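Local coordinates for protein AT5g51070/K3K7_27 (Arabidopsis thaliana, PDB 5GKM) that probably works as an ATP-dependent Hsp100 chaperone of the Clp protease system, of which this chain is the N-terminal domain, at residues L38-I43 with D60-A65; F20-A25 with D31-Q36; Q50-S55 with G126-D131; R111-Q116 with P120-V125; S55-D60 with L142-N147. All coordinates share one frame; numbering follows the deposited sequence. Where two conformers were deposited one is given.

Contact 1 of 5, residues L38-I43 with D60-A65; sequences LLLGLI and DKAREA
L40 and I43, one helical turn apart on helix 35-45, both reach across to the single methyl of A62 on helix 59-71. CD2 of L40 comes within 3.6 Å of A62 CB, and CD1 of I43 lies 3.7 Å from that same CB, so the small side chain is met by two branched ones. In both long residues the first bond leads away from the carbonyl carbon, which puts L40 CG and I43 CG1 (chi1 -64° and -65°) on the A62 side, CD1 of I43 being the end of the CG1 branch. The L40 methyl also rests against the backbone of the facing helix, 3.8 Å from R63 N. R63 runs along the border of the interface: its CG is 4.3 Å from L40 CD2, while its guanidinium group turns to carboxylates, forming a salt bridge through NE with E24 of helix 12-27 and a second one, weak as a hydrogen bond, from NH1 to D60 OD1 at 3.2 Å. No hydrogen bond joins the two segments. Their axes are 10.0 Å apart and run nearly antiparallel, at 170°, an apolar antiparallel helix pair within the all-helical Clp N-terminal (Clp R) domain.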
# COMPACT_ATOMS: atom_id res chain seq x y z
N LEU A 38 -1.71 3.61 -0.58
CA LEU A 38 -1.64 2.16 -0.64
C LEU A 38 -1.18 1.59 0.73
O LEU A 38 -1.65 0.61 1.16
CB LEU A 38 -0.69 1.74 -1.75
CG LEU A 38 -0.56 0.23 -1.89
CD1 LEU A 38 -1.90 -0.46 -2.16
CD2 LEU A 38 0.45 -0.09 -2.97
N LEU A 39 -0.26 2.30 1.34
CA LEU A 39 0.19 1.87 2.64
C LEU A 39 -0.97 1.88 3.62
O LEU A 39 -1.14 0.97 4.34
CB LEU A 39 1.33 2.76 3.15
CG LEU A 39 1.80 2.49 4.57
CD1 LEU A 39 2.36 1.09 4.74
CD2 LEU A 39 2.84 3.52 4.93
N LEU A 40 -1.78 2.92 3.54
CA LEU A 40 -2.95 2.98 4.39
C LEU A 40 -3.93 1.82 4.13
O LEU A 40 -4.42 1.26 5.02
CB LEU A 40 -3.67 4.31 4.28
CG LEU A 40 -2.92 5.55 4.74
CD1 LEU A 40 -3.75 6.82 4.56
CD2 LEU A 40 -2.52 5.44 6.20
N GLY A 41 -4.14 1.49 2.87
CA GLY A 41 -5.01 0.40 2.56
C GLY A 41 -4.54 -0.94 3.09
O GLY A 41 -5.29 -1.73 3.52
N LEU A 42 -3.24 -1.16 2.99
CA LEU A 42 -2.67 -2.37 3.54
C LEU A 42 -2.78 -2.46 5.03
O LEU A 42 -3.05 -3.48 5.54
CB LEU A 42 -1.19 -2.50 3.15
CG LEU A 42 -0.90 -2.73 1.66
CD1 LEU A 42 0.56 -2.45 1.38
CD2 LEU A 42 -1.26 -4.11 1.16
N ILE A 43 -2.54 -1.35 5.69
CA ILE A 43 -2.72 -1.28 7.13
C ILE A 43 -4.17 -1.51 7.54
O ILE A 43 -4.44 -2.25 8.42
CB ILE A 43 -2.18 0.05 7.73
CG1 ILE A 43 -0.66 0.12 7.53
CG2 ILE A 43 -2.52 0.18 9.20
CD1 ILE A 43 -0.08 1.47 7.74
N ASP A 60 -5.27 4.35 12.62
CA ASP A 60 -5.43 5.72 13.04
C ASP A 60 -4.17 6.50 13.14
O ASP A 60 -4.08 7.62 12.74
CB ASP A 60 -6.27 5.79 14.31
CG ASP A 60 -7.75 5.49 14.03
OD1 ASP A 60 -8.34 6.00 13.04
OD2 ASP A 60 -8.28 4.68 14.78
N LYS A 61 -3.17 5.88 13.69
CA LYS A 61 -1.88 6.50 13.75
C LYS A 61 -1.30 6.74 12.38
O LYS A 61 -0.79 7.76 12.12
CB LYS A 61 -0.91 5.66 14.57
CG LYS A 61 -1.23 5.60 16.04
CD LYS A 61 -1.02 6.94 16.71
CE LYS A 61 -1.03 6.78 18.23
NZ LYS A 61 -2.45 6.71 18.67
N ALA A 62 -1.44 5.76 11.52
CA ALA A 62 -0.95 5.91 10.17
C ALA A 62 -1.66 7.03 9.43
O ALA A 62 -1.03 7.79 8.81
CB ALA A 62 -1.03 4.59 9.40
N ARG A 63 -2.94 7.15 9.58
CA ARG A 63 -3.67 8.24 8.97
C ARG A 63 -3.24 9.65 9.44
O ARG A 63 -3.07 10.51 8.64
CB ARG A 63 -5.16 8.09 9.24
CG ARG A 63 -5.83 6.95 8.53
CD ARG A 63 -7.29 6.90 8.97
NE ARG A 63 -8.04 5.89 8.26
CZ ARG A 63 -8.95 5.13 8.81
NH1 ARG A 63 -9.23 5.32 10.08
NH2 ARG A 63 -9.55 4.20 8.12
N GLU A 64 -2.96 9.80 10.71
CA GLU A 64 -2.44 11.06 11.21
C GLU A 64 -1.13 11.44 10.60
O GLU A 64 -0.90 12.57 10.30
CB GLU A 64 -2.23 10.98 12.71
CG GLU A 64 -3.51 10.89 13.47
CD GLU A 64 -3.35 10.55 14.94
OE1 GLU A 64 -2.24 10.63 15.44
OE2 GLU A 64 -4.38 10.23 15.55
N ALA A 65 -0.28 10.45 10.44
CA ALA A 65 0.99 10.70 9.88
C ALA A 65 0.85 11.17 8.47
O ALA A 65 1.51 12.06 8.07
CB ALA A 65 1.83 9.44 9.93

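Contact 2 of 5, residues F20-A25 with D31-Q36; sequences FSQKEA and DMVYTQ
S21, on the inner side of helix 12-27, meets V33 through its hydroxyl in one of its two conformers: OG then lies 3.6 Å from V33 CG1, a van der Waals contact and not a polar one. In that conformer the hydroxyl sits between the backbone N and the carbonyl carbon (chi1 75°), and from there it is hydrogen-bonded to I18 O in the preceding turn while it touches the valine. Q22 follows, giving its aliphatic part to the contact. Its CG is 3.8 Å from V33 CG2, the two side chains running at a slant to one another, and the extended chain carries the amide past the valine to M93 O, which accepts from NE2. Of the two valine methyls, CG1 is turned to S21, and CG2 mainly to Q22 and, more loosely, to A25. This is a helix-loop-helix connection of the Clp N-terminal domain, in which the extended residues ahead of helix 35-45 fold back on the helix before them; Y34 occupies the N-cap position, and the V33 backbone is hydrogen-bonded to P94 and S96. One turn beyond S21, A25 closes the row: its CB is 4.3 Å from V33 CG2 and 4.1 Å from M32 O, and the alpha carbons of A25 and V33 are 5.8 Å apart.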
# COMPACT_ATOMS: atom_id res chain seq x y z
N PHE A 20 -9.41 -0.40 -0.34
CA PHE A 20 -9.27 0.45 0.83
C PHE A 20 -8.34 1.58 0.51
O PHE A 20 -8.46 2.58 1.04
CB PHE A 20 -8.82 -0.28 2.10
CG PHE A 20 -9.81 -1.27 2.63
CD1 PHE A 20 -11.11 -1.27 2.23
CD2 PHE A 20 -9.43 -2.18 3.58
CE1 PHE A 20 -12.00 -2.19 2.73
CE2 PHE A 20 -10.32 -3.08 4.11
CZ PHE A 20 -11.61 -3.10 3.67
N SER A 21 -7.35 1.28 -0.33
CA SER A 21 -6.40 2.46 -0.67
C SER A 21 -7.06 3.74 -1.38
O SER A 21 -6.80 4.82 -1.09
CB SER A 21 -5.19 1.98 -1.47
OG SER A 21 -5.48 1.69 -2.85
N GLN A 22 -8.05 3.31 -2.16
CA GLN A 22 -8.93 4.24 -2.84
C GLN A 22 -9.80 5.00 -1.84
O GLN A 22 -9.87 6.17 -1.90
CB GLN A 22 -9.78 3.56 -3.87
CG GLN A 22 -9.00 2.96 -5.03
CD GLN A 22 -9.85 2.11 -5.93
OE1 GLN A 22 -10.49 1.22 -5.52
NE2 GLN A 22 -9.86 2.46 -7.17
N LYS A 23 -10.37 4.27 -0.91
CA LYS A 23 -11.12 4.93 0.14
C LYS A 23 -10.28 5.84 0.99
O LYS A 23 -10.71 6.88 1.33
CB LYS A 23 -11.76 3.93 1.06
CG LYS A 23 -12.66 2.97 0.39
CD LYS A 23 -13.90 3.61 -0.19
CE LYS A 23 -14.63 4.56 0.75
NZ LYS A 23 -14.97 3.99 2.07
N GLU A 24 -9.10 5.40 1.35
CA GLU A 24 -8.23 6.21 2.17
C GLU A 24 -7.80 7.49 1.49
O GLU A 24 -7.72 8.51 2.10
CB GLU A 24 -7.01 5.44 2.65
CG GLU A 24 -7.37 4.29 3.57
CD GLU A 24 -7.89 4.70 4.93
OE1 GLU A 24 -7.41 5.61 5.52
OE2 GLU A 24 -8.81 4.07 5.39
N ALA A 25 -7.49 7.37 0.21
CA ALA A 25 -7.10 8.52 -0.57
C ALA A 25 -8.26 9.50 -0.66
O ALA A 25 -8.07 10.66 -0.49
CB ALA A 25 -6.63 8.11 -1.96
N ASP A 31 -7.65 12.60 -5.45
CA ASP A 31 -8.27 12.02 -6.61
C ASP A 31 -7.43 10.98 -7.37
O ASP A 31 -7.74 10.65 -8.44
CB ASP A 31 -8.67 13.10 -7.59
CG ASP A 31 -9.64 14.09 -7.00
OD1 ASP A 31 -10.72 13.69 -6.58
OD2 ASP A 31 -9.28 15.27 -6.98
N MET A 32 -6.36 10.55 -6.73
CA MET A 32 -5.52 9.52 -7.25
C MET A 32 -4.82 8.85 -6.08
O MET A 32 -4.48 9.47 -5.17
CB MET A 32 -4.51 10.15 -8.17
CG MET A 32 -3.53 9.18 -8.69
SD MET A 32 -2.54 9.88 -9.99
CE MET A 32 -3.54 9.29 -11.31
N VAL A 33 -4.60 7.56 -6.19
CA VAL A 33 -3.98 6.81 -5.12
C VAL A 33 -2.47 6.79 -5.32
O VAL A 33 -1.99 6.29 -6.27
CB VAL A 33 -4.43 5.35 -5.19
CG1 VAL A 33 -3.76 4.53 -4.13
CG2 VAL A 33 -5.92 5.25 -5.03
N TYR A 34 -1.76 7.39 -4.39
CA TYR A 34 -0.33 7.36 -4.39
C TYR A 34 0.13 6.32 -3.34
O TYR A 34 -0.66 5.73 -2.71
CB TYR A 34 0.27 8.73 -4.16
CG TYR A 34 0.22 9.67 -5.34
CD1 TYR A 34 -0.90 10.40 -5.61
CD2 TYR A 34 1.30 9.82 -6.14
CE1 TYR A 34 -0.92 11.26 -6.68
CE2 TYR A 34 1.30 10.68 -7.23
CZ TYR A 34 0.17 11.38 -7.50
OH TYR A 34 0.18 12.26 -8.55
N THR A 35 1.43 6.11 -3.23
CA THR A 35 1.90 4.97 -2.48
C THR A 35 1.65 5.04 -1.00
O THR A 35 1.53 4.06 -0.37
CB THR A 35 3.34 4.56 -2.82
OG1 THR A 35 4.20 5.67 -2.67
CG2 THR A 35 3.37 4.06 -4.19
N GLN A 36 1.64 6.25 -0.46
CA GLN A 36 1.28 6.38 0.95
C GLN A 36 -0.19 5.95 1.22
O GLN A 36 -0.51 5.52 2.26
CB GLN A 36 1.57 7.78 1.51
CG GLN A 36 0.66 8.88 0.99
CD GLN A 36 1.13 9.51 -0.30
OE1 GLN A 36 1.90 8.95 -1.03
NE2 GLN A 36 0.66 10.70 -0.54

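Contact 3 of 5, residues Q50-S55 with G126-D131; sequences QGFLGS and GLFTVD
F52 and F128 meet rim to rim, their side chains arriving from opposite directions. CE2 of F52 is 4.0 Å from CZ of F128, and each of these carbons lies at the edge of the other ring, near its plane, so neither phenyl stacks on the other. L53 joins from the same loop: its CD1 is 4.2 Å from F128 CE2, again at the edge of that ring, and the same methyl sits 3.7 Å above the plane of the F52 ring, offset toward its rim. One leucine methyl therefore touches both aromatics. With CG swung anti to the backbone N (chi1 172°), the F52 ring is carried toward F128. Behind the rings the loop is tied together by F52 O, which accepts from S55 N at 2.9 Å and from S55 OG at 2.7 Å, the hydroxyl lying in the carbonyl plane; L53 N is hydrogen-bonded to D46 OD2. Farther out, F52 leans on L42 and I43 of helix 35-45, and F128 on L139, M146 and L149, which extends the cluster into three helices. With no hydrogen bond between the segments, this is a modest, purely apolar contact, which probably helps hold the loop to helix 120-130 through buried hydrophobic side chains.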
# COMPACT_ATOMS: atom_id res chain seq x y z
N GLN A 50 -1.52 -8.19 16.19
CA GLN A 50 -0.30 -7.49 16.57
C GLN A 50 0.01 -6.26 15.68
O GLN A 50 1.04 -5.72 15.72
CB GLN A 50 0.88 -8.45 16.58
CG GLN A 50 0.66 -9.66 17.46
CD GLN A 50 0.35 -9.23 18.87
OE1 GLN A 50 0.89 -8.25 19.32
NE2 GLN A 50 -0.55 -9.93 19.55
N GLY A 51 -0.98 -5.88 14.89
CA GLY A 51 -0.86 -4.72 14.03
C GLY A 51 -0.28 -5.08 12.69
O GLY A 51 -0.06 -6.20 12.43
N PHE A 52 -0.07 -4.07 11.85
CA PHE A 52 0.32 -4.29 10.47
C PHE A 52 1.69 -5.00 10.45
O PHE A 52 2.61 -4.52 10.98
CB PHE A 52 0.44 -2.91 9.79
CG PHE A 52 1.02 -2.90 8.39
CD1 PHE A 52 0.42 -3.57 7.39
CD2 PHE A 52 2.15 -2.17 8.11
CE1 PHE A 52 0.91 -3.54 6.11
CE2 PHE A 52 2.65 -2.13 6.84
CZ PHE A 52 2.04 -2.83 5.85
N LEU A 53 1.69 -6.16 9.85
CA LEU A 53 2.87 -7.01 9.72
C LEU A 53 3.50 -7.27 11.11
O LEU A 53 4.67 -7.47 11.23
CB LEU A 53 3.85 -6.42 8.71
CG LEU A 53 3.40 -6.52 7.27
CD1 LEU A 53 4.30 -5.71 6.39
CD2 LEU A 53 3.35 -7.95 6.80
N GLY A 54 2.66 -7.24 12.12
CA GLY A 54 3.04 -7.55 13.47
C GLY A 54 3.77 -6.44 14.15
O GLY A 54 4.35 -6.64 15.20
N SER A 55 3.77 -5.28 13.54
CA SER A 55 4.53 -4.14 13.99
C SER A 55 3.93 -3.23 15.05
O SER A 55 4.58 -2.29 15.46
CB SER A 55 4.81 -3.25 12.80
OG SER A 55 3.66 -2.55 12.45
N GLY A 126 6.72 -4.97 -2.54
CA GLY A 126 6.85 -4.02 -3.61
C GLY A 126 6.89 -2.60 -3.11
O GLY A 126 7.67 -1.83 -3.52
N LEU A 127 6.00 -2.30 -2.18
CA LEU A 127 5.87 -0.98 -1.71
C LEU A 127 7.14 -0.51 -1.06
O LEU A 127 7.53 0.62 -1.18
CB LEU A 127 4.70 -0.91 -0.74
CG LEU A 127 4.33 0.38 -0.04
CD1 LEU A 127 4.01 1.42 -1.10
CD2 LEU A 127 3.15 0.21 0.89
N PHE A 128 7.78 -1.43 -0.38
CA PHE A 128 8.93 -1.10 0.42
C PHE A 128 10.23 -1.26 -0.34
O PHE A 128 11.26 -1.18 0.26
CB PHE A 128 8.98 -1.96 1.70
CG PHE A 128 7.77 -1.79 2.59
CD1 PHE A 128 7.11 -0.60 2.60
CD2 PHE A 128 7.30 -2.81 3.40
CE1 PHE A 128 6.01 -0.42 3.37
CE2 PHE A 128 6.18 -2.64 4.19
CZ PHE A 128 5.53 -1.45 4.14
N THR A 129 10.15 -1.60 -1.62
CA THR A 129 11.33 -1.69 -2.46
C THR A 129 11.34 -0.84 -3.71
O THR A 129 12.39 -0.55 -4.19
CB THR A 129 11.67 -3.11 -2.84
OG1 THR A 129 10.59 -3.71 -3.51
CG2 THR A 129 12.01 -3.95 -1.63
N VAL A 130 10.20 -0.52 -4.27
CA VAL A 130 10.17 0.20 -5.54
C VAL A 130 9.39 1.51 -5.60
O VAL A 130 9.15 2.00 -6.67
CB VAL A 130 9.71 -0.69 -6.71
CG1 VAL A 130 10.56 -1.93 -6.78
CG2 VAL A 130 8.24 -1.01 -6.62
N ASP A 131 8.99 2.04 -4.45
CA ASP A 131 8.20 3.26 -4.47
C ASP A 131 9.02 4.57 -4.52
O ASP A 131 10.19 4.51 -4.69
CB ASP A 131 7.08 3.30 -3.40
CG ASP A 131 7.44 4.11 -2.17
OD1 ASP A 131 8.61 4.13 -1.88
OD2 ASP A 131 6.57 4.65 -1.50

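Contact 4 of 5, residues R111-Q116 with P120-V125; sequences RTMDCQ and PEHIAV
H122 puts the outer edge of its imidazole between two sulfur-bearing side chains, M113 and C115. SD of M113 is 4.1 Å from H122 NE2 and equally close to CD2, whereas C115 SG, in the conformer described, one of two, comes nearest to CE1, at 3.8 Å, with its CB 4.1 Å from NE2. Both sulfurs lie at the rim, near the ring plane: M113 SD is 84° off the ring normal and 5.0 Å from the centroid, and C115 SG is 75° off the normal. The first is a Met-aromatic contact of the edge type, made as the methionine and histidine slide past each other in opposite directions; the second is its cysteine counterpart, less certain because of the alternate conformer. In the conformer described, SG of C115 stands anti to the backbone N (chi1 -169°), which places it on the CE1 side of the ring. ND1 of H122 is hydrogen-bonded to A119 N just ahead of its helix, a bond that helps fix the rotation of the imidazole, while NE2 is buried by the two sulfur residues and has no polar partner in the model. D114, between them, has positive phi in the Schellman motif ending helix 97-112, with D114 N bonded to R111 O, a reversal consistent with both side chains facing H122. The contact thus closes the short connection between helix 97-112 and helix 120-130. S110 of the former also touches both C115 and H122, and helix 146-158 adds L154 against M113 and L157 against H122.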
# COMPACT_ATOMS: atom_id res chain seq x y z
N ARG A 111 5.83 -14.07 -8.88
CA ARG A 111 6.28 -15.01 -9.90
C ARG A 111 7.66 -15.60 -9.58
O ARG A 111 7.87 -16.75 -9.75
CB ARG A 111 6.35 -14.35 -11.25
CG ARG A 111 5.00 -14.03 -11.80
CD ARG A 111 5.14 -13.21 -13.04
NE ARG A 111 3.86 -12.91 -13.63
CZ ARG A 111 3.69 -11.93 -14.46
NH1 ARG A 111 4.70 -11.18 -14.79
NH2 ARG A 111 2.51 -11.71 -14.96
N THR A 112 8.55 -14.77 -9.10
CA THR A 112 9.88 -15.22 -8.75
C THR A 112 9.84 -16.26 -7.64
O THR A 112 10.62 -17.17 -7.61
CB THR A 112 10.77 -14.03 -8.35
OG1 THR A 112 10.94 -13.21 -9.49
CG2 THR A 112 12.16 -14.46 -7.84
N MET A 113 8.92 -16.09 -6.74
CA MET A 113 8.75 -17.00 -5.64
C MET A 113 7.90 -18.25 -6.05
O MET A 113 7.58 -19.05 -5.25
CB MET A 113 8.10 -16.27 -4.46
CG MET A 113 9.00 -15.32 -3.70
SD MET A 113 8.05 -14.16 -2.65
CE MET A 113 9.02 -12.71 -2.84
N ASP A 114 7.49 -18.31 -7.29
CA ASP A 114 6.68 -19.39 -7.80
C ASP A 114 5.37 -19.45 -7.08
O ASP A 114 4.80 -20.49 -6.88
CB ASP A 114 7.38 -20.74 -7.71
CG ASP A 114 6.78 -21.77 -8.68
OD1 ASP A 114 6.50 -21.47 -9.84
OD2 ASP A 114 6.61 -22.90 -8.28
N CYS A 115 4.92 -18.28 -6.69
CA CYS A 115 3.53 -18.31 -6.07
C CYS A 115 2.26 -18.13 -7.16
O CYS A 115 2.48 -17.67 -8.21
CB CYS A 115 3.56 -17.08 -5.18
SG CYS A 115 2.17 -17.12 -4.15
N GLN A 116 1.17 -18.76 -6.82
CA GLN A 116 0.05 -18.76 -7.68
C GLN A 116 -0.79 -17.49 -7.55
O GLN A 116 -1.68 -17.30 -8.28
CB GLN A 116 -0.82 -19.99 -7.41
CG GLN A 116 -0.13 -21.30 -7.73
CD GLN A 116 0.29 -21.40 -9.18
OE1 GLN A 116 -0.39 -20.93 -10.06
NE2 GLN A 116 1.40 -22.06 -9.42
N PRO A 120 -1.36 -9.50 -0.21
CA PRO A 120 -0.98 -8.18 0.32
C PRO A 120 0.52 -8.11 0.67
O PRO A 120 1.12 -7.10 0.60
CB PRO A 120 -1.83 -8.07 1.60
CG PRO A 120 -3.02 -8.85 1.31
CD PRO A 120 -2.50 -10.04 0.55
N GLU A 121 1.05 -9.25 1.08
CA GLU A 121 2.43 -9.32 1.46
C GLU A 121 3.36 -9.05 0.28
O GLU A 121 4.35 -8.46 0.43
CB GLU A 121 2.72 -10.63 2.14
CG GLU A 121 2.06 -10.69 3.49
CD GLU A 121 0.58 -11.04 3.47
OE1 GLU A 121 0.02 -11.52 2.53
OE2 GLU A 121 0.02 -10.84 4.49
N HIS A 122 2.99 -9.54 -0.89
CA HIS A 122 3.73 -9.23 -2.09
C HIS A 122 3.66 -7.76 -2.42
O HIS A 122 4.59 -7.21 -2.89
CB HIS A 122 3.19 -9.97 -3.29
CG HIS A 122 3.32 -11.47 -3.21
ND1 HIS A 122 2.28 -12.30 -3.14
CD2 HIS A 122 4.43 -12.27 -3.19
CE1 HIS A 122 2.71 -13.54 -3.09
NE2 HIS A 122 4.02 -13.52 -3.11
N ILE A 123 2.49 -7.18 -2.24
CA ILE A 123 2.33 -5.75 -2.43
C ILE A 123 3.18 -4.95 -1.46
O ILE A 123 3.74 -4.00 -1.81
CB ILE A 123 0.84 -5.27 -2.35
CG1 ILE A 123 0.01 -6.02 -3.40
CG2 ILE A 123 0.77 -3.75 -2.49
CD1 ILE A 123 -1.49 -5.84 -3.29
N ALA A 124 3.22 -5.40 -0.22
CA ALA A 124 4.08 -4.72 0.74
C ALA A 124 5.56 -4.78 0.36
O ALA A 124 6.23 -3.84 0.49
CB ALA A 124 3.87 -5.29 2.14
N VAL A 125 5.99 -5.93 -0.11
CA VAL A 125 7.39 -6.05 -0.50
C VAL A 125 7.66 -5.07 -1.63
O VAL A 125 8.63 -4.44 -1.64
CB VAL A 125 7.80 -7.47 -0.92
CG1 VAL A 125 9.26 -7.50 -1.35
CG2 VAL A 125 7.60 -8.39 0.26

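Contact 5 of 5, residues S55-D60 with L142-N147; sequences SGITID and LGANMN
Two helix-to-helix connections of the Clp N-terminal domain touch here, the approach to helix 59-71 and the link from helix 134-142 to helix 146-158, with I57 at the meeting point. The isoleucine uses both its branches. CG2, anti to the backbone N, is 4.0 Å from CD1 of L142, and CD1, at the end of the other branch, is 3.8 Å from CB of A144. I57 and L142 cross at about a right angle, so the leucine presents one methyl and does not lie alongside. The two partners of I57 flank G143, whose positive phi belongs to the Schellman motif that ends helix 134-142 and turns the chain between them. Within its own segment, the backbone of I57 is steadied by an ST turn: its N donates to S55 OG over 3.1 Å at a fairly straight 160°. N145 then caps the start of helix 146-158, its OD1 accepting from L148 N. The contact is a small apolar one near the surface, without a hydrogen bond between the segments. I57 also packs on I43 of helix 35-45 and on L139 of helix 134-142, and A144 touches L139 too.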
# COMPACT_ATOMS: atom_id res chain seq x y z
N SER A 55 3.77 -5.28 13.54
CA SER A 55 4.53 -4.14 13.99
C SER A 55 3.93 -3.23 15.05
O SER A 55 4.58 -2.29 15.46
CB SER A 55 4.81 -3.25 12.80
OG SER A 55 3.66 -2.55 12.45
N GLY A 56 2.69 -3.42 15.41
CA GLY A 56 2.05 -2.48 16.29
C GLY A 56 1.54 -1.19 15.65
O GLY A 56 1.00 -0.36 16.30
N ILE A 57 1.74 -1.05 14.35
CA ILE A 57 1.17 0.05 13.63
C ILE A 57 -0.31 -0.15 13.46
O ILE A 57 -0.71 -1.18 13.11
CB ILE A 57 1.83 0.22 12.26
CG1 ILE A 57 3.23 0.76 12.43
CG2 ILE A 57 1.07 1.20 11.38
CD1 ILE A 57 4.05 0.69 11.17
N THR A 58 -1.07 0.90 13.66
CA THR A 58 -2.51 0.87 13.51
C THR A 58 -2.94 1.95 12.56
O THR A 58 -2.25 2.88 12.40
CB THR A 58 -3.29 1.12 14.84
OG1 THR A 58 -2.89 2.34 15.42
CG2 THR A 58 -3.07 0.02 15.77
N ILE A 59 -4.12 1.78 11.99
CA ILE A 59 -4.61 2.67 10.97
C ILE A 59 -4.79 4.13 11.42
O ILE A 59 -4.45 5.01 10.69
CB ILE A 59 -5.86 2.08 10.29
CG1 ILE A 59 -6.26 2.89 9.08
CG2 ILE A 59 -7.03 1.92 11.26
CD1 ILE A 59 -5.29 2.86 7.95
N ASP A 60 -5.27 4.35 12.62
CA ASP A 60 -5.43 5.72 13.04
C ASP A 60 -4.17 6.50 13.14
O ASP A 60 -4.08 7.62 12.74
CB ASP A 60 -6.27 5.79 14.31
CG ASP A 60 -7.75 5.49 14.03
OD1 ASP A 60 -8.34 6.00 13.04
OD2 ASP A 60 -8.28 4.68 14.78
N LEU A 142 6.25 7.21 11.93
CA LEU A 142 5.75 6.25 12.91
C LEU A 142 6.85 5.55 13.72
O LEU A 142 6.54 4.82 14.57
CB LEU A 142 4.85 5.20 12.26
CG LEU A 142 3.65 5.75 11.51
CD1 LEU A 142 2.93 4.71 10.67
CD2 LEU A 142 2.68 6.36 12.48
N GLY A 143 8.11 5.82 13.43
CA GLY A 143 9.17 5.15 14.15
C GLY A 143 9.41 3.69 13.83
O GLY A 143 9.93 2.95 14.61
N ALA A 144 9.04 3.31 12.61
CA ALA A 144 9.07 1.91 12.21
C ALA A 144 10.25 1.68 11.28
O ALA A 144 10.73 2.57 10.68
CB ALA A 144 7.78 1.53 11.52
N ASN A 145 10.67 0.44 11.19
CA ASN A 145 11.79 0.10 10.32
C ASN A 145 11.30 -0.66 9.11
O ASN A 145 10.90 -1.73 9.24
CB ASN A 145 12.76 -0.77 11.12
CG ASN A 145 14.02 -1.15 10.36
OD1 ASN A 145 14.03 -1.44 9.21
ND2 ASN A 145 15.09 -1.19 11.09
N MET A 146 11.41 -0.03 7.96
CA MET A 146 10.83 -0.53 6.77
C MET A 146 11.41 -1.89 6.35
O MET A 146 10.71 -2.71 5.92
CB MET A 146 11.01 0.46 5.64
CG MET A 146 10.35 -0.00 4.38
SD MET A 146 10.04 1.40 3.28
CE MET A 146 11.63 1.52 2.58
N ASN A 147 12.68 -2.06 6.49
CA ASN A 147 13.28 -3.34 6.12
C ASN A 147 12.82 -4.52 6.97
O ASN A 147 12.67 -5.59 6.49
CB ASN A 147 14.78 -3.21 6.00
CG ASN A 147 15.18 -2.22 4.90
OD1 ASN A 147 14.50 -2.06 3.90
ND2 ASN A 147 16.23 -1.55 5.11

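The five contacts lie within one Clp N-terminal domain. Contacts 1 and 2 share helix 35-45, their centres about 10 Å apart, and are joined by a salt bridge. Contacts 3 and 4 share helix 120-130, with centres about 13 Å apart. Contacts 1 and 5 both use helix 59-71 and share D60, while contacts 3 and 5 share S55, their centres about 8 Å apart. Along the chain contact 2 closes first; contact 4 is nested inside the loops closed by contacts 3 and 5, and contact 1 crosses both of those. The centre of contact 4 lies about 21 Å from those of contacts 1, 2 and 5. The long-range contacts 3 and 5 thereby join the early helices to the late ones in one compact bundle.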